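Local coordinates for protein carbonic anhydrase (Neosartorya fumigata, PDB 6LAC) that probably catalyses the reversible hydration of carbon dioxide to hydrogencarbonate and a proton, as a zinc-dependent beta-class carbonic anhydrase, at residues G88-H93 with L134-V139. The protein carries 1 engineered substitution. Sequence-based numbering, arbitrary orientation.
Sequences GHYGCH and LVELNV. With ZN (zinc ion), chain C.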
loop_
_atom_site.group_PDB
_atom_site.type_symbol
_atom_site.label_atom_id
_atom_site.label_comp_id
_atom_site.label_asym_id
_atom_site.label_seq_id
_atom_site.Cartn_x
_atom_site.Cartn_y
_atom_site.Cartn_z
ATOM N N GLY A 88 10.608 2.539 -6.623
ATOM C CA GLY A 88 10.167 3.885 -6.984
ATOM C C GLY A 88 9.666 3.927 -8.387
ATOM O O GLY A 88 9.645 2.898 -9.082
ATOM N N HIS A 89 9.187 5.106 -8.795
ATOM C CA HIS A 89 8.633 5.188 -10.158
ATOM C C HIS A 89 8.802 6.594 -10.710
ATOM O O HIS A 89 8.527 7.567 -10.055
ATOM C CB HIS A 89 7.163 4.712 -10.171
ATOM C CG HIS A 89 6.281 5.618 -9.435
ATOM N ND1 HIS A 89 5.442 6.545 -10.072
ATOM C CD2 HIS A 89 6.216 5.907 -8.132
ATOM C CE1 HIS A 89 4.872 7.279 -9.162
ATOM N NE2 HIS A 89 5.310 6.911 -7.963
ATOM N N TYR A 90 9.245 6.597 -11.958
ATOM C CA TYR A 90 9.342 7.895 -12.657
ATOM C C TYR A 90 7.966 8.557 -12.791
ATOM O O TYR A 90 6.988 7.881 -13.094
ATOM C CB TYR A 90 10.076 7.750 -13.979
ATOM C CG TYR A 90 11.492 7.227 -13.843
ATOM C CD1 TYR A 90 12.462 7.918 -13.129
ATOM C CD2 TYR A 90 11.874 6.068 -14.476
ATOM C CE1 TYR A 90 13.755 7.426 -12.995
ATOM C CE2 TYR A 90 13.156 5.554 -14.356
ATOM C CZ TYR A 90 14.099 6.251 -13.646
ATOM O OH TYR A 90 15.374 5.714 -13.596
ATOM N N GLY A 91 7.962 9.868 -12.616
ATOM C CA GLY A 91 6.733 10.668 -12.651
ATOM C C GLY A 91 6.074 10.837 -11.315
ATOM O O GLY A 91 4.997 11.455 -11.230
ATOM N N CYS A 92 6.616 10.228 -10.262
ATOM C CA CYS A 92 6.134 10.387 -8.871
ATOM C C CYS A 92 5.844 11.847 -8.569
ATOM O O CYS A 92 6.677 12.698 -8.811
ATOM C CB CYS A 92 7.224 9.848 -7.959
ATOM S SG CYS A 92 6.686 9.667 -6.233
ATOM N N HIS A 93 4.696 12.165 -7.996
ATOM C CA HIS A 93 4.350 13.527 -7.559
ATOM C C HIS A 93 4.856 13.764 -6.159
ATOM O O HIS A 93 5.087 14.915 -5.729
ATOM C CB HIS A 93 2.841 13.791 -7.675
ATOM C CG HIS A 93 2.362 13.698 -9.067
ATOM N ND1 HIS A 93 2.457 14.727 -9.979
ATOM C CD2 HIS A 93 1.822 12.666 -9.735
ATOM C CE1 HIS A 93 1.977 14.325 -11.146
ATOM N NE2 HIS A 93 1.586 13.076 -11.024
ATOM N N LEU A 134 15.697 12.448 -8.267
ATOM C CA LEU A 134 15.169 12.424 -6.910
ATOM C C LEU A 134 14.449 11.106 -6.671
ATOM O O LEU A 134 14.616 10.493 -5.596
ATOM C CB LEU A 134 14.219 13.599 -6.744
ATOM C CG LEU A 134 13.878 13.934 -5.316
ATOM C CD1 LEU A 134 15.122 14.334 -4.499
ATOM C CD2 LEU A 134 12.859 15.074 -5.314
ATOM N N VAL A 135 13.731 10.600 -7.654
ATOM C CA VAL A 135 13.084 9.259 -7.494
ATOM C C VAL A 135 14.164 8.212 -7.179
ATOM O O VAL A 135 13.978 7.354 -6.312
ATOM C CB VAL A 135 12.274 8.913 -8.739
ATOM C CG1 VAL A 135 11.941 7.460 -8.821
ATOM C CG2 VAL A 135 11.001 9.741 -8.808
ATOM N N GLU A 136 15.233 8.200 -7.964
ATOM C CA GLU A 136 16.305 7.183 -7.824
ATOM C C GLU A 136 16.976 7.330 -6.472
ATOM O O GLU A 136 17.256 6.313 -5.796
ATOM C CB GLU A 136 17.338 7.347 -8.953
ATOM C CG GLU A 136 16.777 7.079 -10.332
ATOM C CD GLU A 136 17.594 7.571 -11.512
ATOM O OE1 GLU A 136 18.664 8.145 -11.244
ATOM O OE2 GLU A 136 17.122 7.406 -12.671
ATOM N N LEU A 137 17.317 8.548 -6.100
ATOM C CA LEU A 137 18.006 8.805 -4.834
ATOM C C LEU A 137 17.127 8.352 -3.687
ATOM O O LEU A 137 17.631 7.877 -2.660
ATOM C CB LEU A 137 18.427 10.271 -4.706
ATOM C CG LEU A 137 19.567 10.693 -5.651
ATOM C CD1 LEU A 137 19.581 12.189 -5.792
ATOM C CD2 LEU A 137 20.907 10.203 -5.124
ATOM N N ASN A 138 15.822 8.617 -3.755
ATOM C CA ASN A 138 14.905 8.196 -2.676
ATOM C C ASN A 138 14.954 6.669 -2.554
ATOM O O ASN A 138 14.978 6.170 -1.440
ATOM C CB ASN A 138 13.520 8.753 -2.927
ATOM C CG ASN A 138 12.536 8.416 -1.853
ATOM O OD1 ASN A 138 12.811 8.679 -0.690
ATOM N ND2 ASN A 138 11.405 7.839 -2.278
ATOM N N VAL A 139 14.903 5.958 -3.661
ATOM C CA VAL A 139 14.993 4.464 -3.588
ATOM C C VAL A 139 16.300 4.069 -2.911
ATOM O O VAL A 139 16.258 3.281 -1.950
ATOM C CB VAL A 139 14.872 3.804 -4.958
ATOM C CG1 VAL A 139 15.101 2.306 -4.832
ATOM C CG2 VAL A 139 13.496 4.056 -5.588
HETATM ZN ZN ZN C . 4.981 8.109 -6.319
#
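The backbones of G88 and V139 approach to 5.9 Å between CA atoms where the chain leaving strand 83-89 passes helix 127-148 and enters a type II beta turn, H89 to C92, with G91 at its third position. V139 sets CG2 3.4 Å from G88 N. One helical turn earlier, V135 packs against the beta turn, its CG2 3.5 Å from H89 O and also touching C92 CB. The other methyl, CG1, rests 3.6 Å from H89 N. Farther out, Y90 extends toward E136, and its OH donates a 2.6 Å hydrogen bond to E136 OE2, which lies at the ring edge. The bond uses the anti side of the carboxylate, whose plane is turned 74° from the ring. E136 OE1 is hydrogen-bonded to Y9 OH, so both carboxylate oxygens are engaged. The side chain of H89 leaves the backbone away from the helix, and NE2 binds zinc alongside C92 SG; C34 and D36 complete the site. V135 and V139 thus pack against the backbone of the metal-binding segment, while zinc has four protein ligands, the closed (type II) state known for beta-class enzymes, in which the aspartate probably holds the position a catalytic water would need.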